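Local coordinates for uncharacterized conserved protein (PDB 2QYA), which is of unknown function, belongs to the DUF424 family of conserved proteins and comes from the archaeon Methanopyrus kandleri, at residues A[4-14]-A[18-30]. The protein carries 2 engineered substitutions. Residues are numbered along the deposited sequence; the frame is centred on the assembly and turned at random.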
loop_
_atom_site.group_PDB
_atom_site.type_symbol
_atom_site.label_atom_id
_atom_site.label_comp_id
_atom_site.label_asym_id
_atom_site.label_seq_id
_atom_site.Cartn_x
_atom_site.Cartn_y
_atom_site.Cartn_z
ATOM N N ALA A 4 -0.772 -27.605 2.387
ATOM C CA ALA A 4 -1.666 -26.464 2.728
ATOM C C ALA A 4 -0.835 -25.166 2.816
ATOM O O ALA A 4 -0.177 -24.925 3.839
ATOM C CB ALA A 4 -2.305 -26.743 4.037
ATOM N N ARG A 5 -0.852 -24.350 1.770
ATOM C CA ARG A 5 0.110 -23.236 1.676
ATOM C C ARG A 5 -0.498 -21.858 1.393
ATOM O O ARG A 5 -1.403 -21.697 0.582
ATOM C CB ARG A 5 1.196 -23.519 0.612
ATOM C CG ARG A 5 2.173 -24.654 0.919
ATOM C CD ARG A 5 3.296 -24.214 1.837
ATOM N NE ARG A 5 4.338 -25.227 1.907
ATOM C CZ ARG A 5 5.490 -25.194 1.234
ATOM N NH1 ARG A 5 5.802 -24.183 0.423
ATOM N NH2 ARG A 5 6.339 -26.189 1.386
ATOM N N VAL A 6 0.077 -20.850 2.019
ATOM C CA VAL A 6 -0.330 -19.484 1.745
ATOM C C VAL A 6 0.832 -18.665 1.131
ATOM O O VAL A 6 1.959 -18.770 1.590
ATOM C CB VAL A 6 -0.856 -18.865 3.056
ATOM C CG1 VAL A 6 0.307 -18.480 3.973
ATOM C CG2 VAL A 6 -1.741 -17.714 2.788
ATOM N N LEU A 7 0.547 -17.841 0.120
ATOM C CA LEU A 7 1.533 -16.884 -0.431
ATOM C C LEU A 7 1.594 -15.560 0.354
ATOM O O LEU A 7 0.561 -14.876 0.574
ATOM C CB LEU A 7 1.224 -16.594 -1.913
ATOM C CG LEU A 7 1.003 -17.814 -2.825
ATOM C CD1 LEU A 7 0.407 -17.429 -4.153
ATOM C CD2 LEU A 7 2.310 -18.587 -3.011
ATOM N N LEU A 8 2.793 -15.202 0.808
ATOM C CA LEU A 8 2.998 -13.930 1.494
ATOM C C LEU A 8 3.907 -13.034 0.653
ATOM O O LEU A 8 5.030 -13.409 0.271
ATOM C CB LEU A 8 3.556 -14.133 2.895
ATOM C CG LEU A 8 3.873 -12.927 3.789
ATOM C CD1 LEU A 8 2.694 -11.965 4.014
ATOM C CD2 LEU A 8 4.336 -13.445 5.128
ATOM N N ASN A 9 3.384 -11.851 0.349
ATOM C CA ASN A 9 4.062 -10.889 -0.472
ATOM C C ASN A 9 4.078 -9.605 0.334
ATOM O O ASN A 9 3.012 -9.038 0.589
ATOM C CB ASN A 9 3.315 -10.762 -1.799
ATOM C CG ASN A 9 3.995 -9.795 -2.798
ATOM O OD1 ASN A 9 5.134 -9.355 -2.596
ATOM N ND2 ASN A 9 3.270 -9.458 -3.875
ATOM N N ILE A 10 5.275 -9.197 0.780
ATOM C CA ILE A 10 5.509 -7.961 1.543
ATOM C C ILE A 10 6.372 -6.968 0.753
ATOM O O ILE A 10 7.515 -7.283 0.383
ATOM C CB ILE A 10 6.259 -8.209 2.865
ATOM C CG1 ILE A 10 5.469 -9.138 3.805
ATOM C CG2 ILE A 10 6.620 -6.854 3.552
ATOM C CD1 ILE A 10 6.239 -9.589 5.070
ATOM N N HIS A 11 5.840 -5.773 0.520
ATOM C CA HIS A 11 6.577 -4.702 -0.132
ATOM C C HIS A 11 6.333 -3.360 0.578
ATOM O O HIS A 11 5.198 -3.021 0.908
ATOM C CB HIS A 11 6.166 -4.587 -1.593
ATOM C CG HIS A 11 7.167 -3.866 -2.424
ATOM N ND1 HIS A 11 8.347 -4.450 -2.833
ATOM C CD2 HIS A 11 7.203 -2.591 -2.872
ATOM C CE1 HIS A 11 9.058 -3.573 -3.519
ATOM N NE2 HIS A 11 8.389 -2.435 -3.553
ATOM N N GLY A 12 7.411 -2.623 0.827
ATOM C CA GLY A 12 7.320 -1.297 1.403
ATOM C C GLY A 12 7.719 -0.225 0.398
ATOM O O GLY A 12 8.769 -0.339 -0.241
ATOM N N THR A 13 6.881 0.811 0.267
ATOM C CA THR A 13 7.180 1.966 -0.561
ATOM C C THR A 13 6.544 3.240 -0.002
ATOM O O THR A 13 5.423 3.205 0.495
ATOM C CB THR A 13 6.769 1.744 -2.028
ATOM O OG1 THR A 13 5.636 0.860 -2.088
ATOM C CG2 THR A 13 7.949 1.087 -2.772
ATOM N N GLY A 14 7.269 4.358 -0.070
ATOM C CA GLY A 14 6.797 5.617 0.524
ATOM C C GLY A 14 6.507 5.479 2.016
ATOM O O GLY A 14 7.415 5.200 2.812
ATOM N N VAL A 18 2.754 -2.969 2.455
ATOM C CA VAL A 18 1.688 -3.863 2.118
ATOM C C VAL A 18 2.098 -5.310 2.399
ATOM O O VAL A 18 3.125 -5.814 1.878
ATOM C CB VAL A 18 1.218 -3.717 0.642
ATOM C CG1 VAL A 18 -0.137 -4.415 0.448
ATOM C CG2 VAL A 18 1.032 -2.236 0.262
ATOM N N LEU A 19 1.288 -5.970 3.228
ATOM C CA LEU A 19 1.399 -7.389 3.463
ATOM C C LEU A 19 0.209 -8.016 2.776
ATOM O O LEU A 19 -0.945 -7.788 3.177
ATOM C CB LEU A 19 1.407 -7.711 4.957
ATOM C CG LEU A 19 2.165 -6.816 5.954
ATOM C CD1 LEU A 19 2.021 -7.299 7.397
ATOM C CD2 LEU A 19 3.603 -6.702 5.613
ATOM N N ALA A 20 0.480 -8.740 1.688
ATOM C CA ALA A 20 -0.559 -9.435 0.944
ATOM C C ALA A 20 -0.448 -10.961 1.119
ATOM O O ALA A 20 0.629 -11.544 0.997
ATOM C CB ALA A 20 -0.536 -9.056 -0.538
ATOM N N LEU A 21 -1.577 -11.593 1.382
ATOM C CA LEU A 21 -1.617 -13.024 1.640
ATOM C C LEU A 21 -2.602 -13.581 0.663
ATOM O O LEU A 21 -3.658 -12.986 0.452
ATOM C CB LEU A 21 -2.095 -13.309 3.062
ATOM C CG LEU A 21 -1.166 -12.969 4.213
ATOM C CD1 LEU A 21 -1.983 -12.460 5.382
ATOM C CD2 LEU A 21 -0.395 -14.201 4.626
ATOM N N CYS A 22 -2.267 -14.708 0.054
ATOM C CA CYS A 22 -3.192 -15.354 -0.867
ATOM C C CYS A 22 -3.051 -16.860 -0.729
ATOM O O CYS A 22 -1.919 -17.362 -0.638
ATOM C CB CYS A 22 -2.862 -14.928 -2.297
ATOM S SG CYS A 22 -4.002 -15.391 -3.591
ATOM N N ASP A 23 -4.175 -17.583 -0.722
ATOM C CA ASP A 23 -4.117 -19.053 -0.821
ATOM C C ASP A 23 -3.412 -19.450 -2.122
ATOM O O ASP A 23 -3.709 -18.935 -3.197
ATOM C CB ASP A 23 -5.515 -19.696 -0.729
ATOM C CG ASP A 23 -6.113 -19.581 0.661
ATOM O OD1 ASP A 23 -5.706 -18.656 1.418
ATOM O OD2 ASP A 23 -6.984 -20.420 1.012
ATOM N N GLU A 24 -2.445 -20.344 -2.004
ATOM C CA GLU A 24 -1.645 -20.756 -3.143
ATOM C C GLU A 24 -2.511 -21.337 -4.246
ATOM O O GLU A 24 -2.323 -20.993 -5.411
ATOM C CB GLU A 24 -0.608 -21.765 -2.688
ATOM C CG GLU A 24 0.548 -21.997 -3.624
ATOM C CD GLU A 24 1.431 -23.105 -3.089
ATOM O OE1 GLU A 24 0.913 -24.230 -2.974
ATOM O OE2 GLU A 24 2.601 -22.845 -2.747
ATOM N N ASP A 25 -3.494 -22.163 -3.877
ATOM C CA ASP A 25 -4.374 -22.795 -4.864
ATOM C C ASP A 25 -5.297 -21.820 -5.608
ATOM O O ASP A 25 -5.989 -22.217 -6.552
ATOM C CB ASP A 25 -5.171 -23.958 -4.239
ATOM C CG ASP A 25 -6.110 -23.510 -3.128
ATOM O OD1 ASP A 25 -6.247 -22.282 -2.871
ATOM O OD2 ASP A 25 -6.729 -24.404 -2.495
ATOM N N LEU A 26 -5.296 -20.554 -5.185
ATOM C CA LEU A 26 -6.101 -19.504 -5.804
ATOM C C LEU A 26 -5.370 -18.737 -6.882
ATOM O O LEU A 26 -5.994 -18.103 -7.718
ATOM C CB LEU A 26 -6.570 -18.504 -4.755
ATOM C CG LEU A 26 -7.681 -18.835 -3.765
ATOM C CD1 LEU A 26 -7.994 -17.561 -3.039
ATOM C CD2 LEU A 26 -8.928 -19.390 -4.456
ATOM N N LEU A 27 -4.045 -18.767 -6.839
ATOM C CA LEU A 27 -3.225 -18.007 -7.776
ATOM C C LEU A 27 -3.546 -18.430 -9.210
ATOM O O LEU A 27 -3.651 -19.630 -9.514
ATOM C CB LEU A 27 -1.741 -18.150 -7.438
ATOM C CG LEU A 27 -0.731 -17.474 -8.374
ATOM C CD1 LEU A 27 -1.119 -16.033 -8.623
ATOM C CD2 LEU A 27 0.708 -17.562 -7.862
ATOM N N GLY A 28 -3.758 -17.428 -10.062
ATOM C CA GLY A 28 -4.138 -17.646 -11.456
ATOM C C GLY A 28 -5.583 -18.044 -11.720
ATOM O O GLY A 28 -5.897 -18.552 -12.795
ATOM N N VAL A 29 -6.470 -17.831 -10.754
ATOM C CA VAL A 29 -7.896 -18.125 -10.955
ATOM C C VAL A 29 -8.671 -16.824 -11.236
ATOM O O VAL A 29 -8.134 -15.724 -11.079
ATOM C CB VAL A 29 -8.498 -18.951 -9.767
ATOM C CG1 VAL A 29 -9.121 -18.053 -8.728
ATOM C CG2 VAL A 29 -9.526 -19.941 -10.266
ATOM N N GLU A 30 -9.910 -16.956 -11.698
ATOM C CA GLU A 30 -10.779 -15.801 -11.905
ATOM C C GLU A 30 -12.011 -15.876 -11.017
ATOM O O GLU A 30 -12.678 -16.910 -10.937
ATOM C CB GLU A 30 -11.170 -15.644 -13.376
ATOM C CG GLU A 30 -10.036 -15.097 -14.237
ATOM C CD GLU A 30 -10.495 -14.561 -15.591
ATOM O OE1 GLU A 30 -11.720 -14.327 -15.786
ATOM O OE2 GLU A 30 -9.609 -14.367 -16.461
#
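Leu7 turns its CG beside its own backbone N (chi1 -50°), while Leu27 swings its CG anti to its N (chi1 177°). With these torsions the two side chains cross at about a right angle, Leu7 CD1 lying 3.7 Å from Leu27 CD2. The other methyl of Leu7, CD2, rests 3.9 Å from CG of Glu24, so the two methyls of Leu7 touch the 3-10 segment 24-26 and the loop residue Leu27 that follows it. Glu24 reaches out alongside Arg5, the two running the same way, yet Arg5 NH1 and Glu24 OE2 stay 4.7 Å apart; both share Ser49 OG as hydrogen-bond partner instead.

Between the strands the ladder is regular antiparallel, with paired bonds joining Leu7 to Cys22, Asn9 to Ala20 and His11 to Val18. Leu7 N to Cys22 O is the shortest at 2.6 Å, and Glu24 N to Arg5 O, at 3.1 Å, continues the ladder into the turn. On the opposite face from Leu7, Ile10 wraps Leu19 CD2 with its CG1 at 3.6 Å, and Leu8 CD1 meets Leu21 CD2 at 3.9 Å.

At the hairpin's far end, His11 stacks on His11 of the second subunit. These strands form a beta hairpin within the mixed sheet, between strands 48-50 and 71-77. Helices 52-66 and 79-87 cover the face of Val6, Leu8, Leu19 and Leu21.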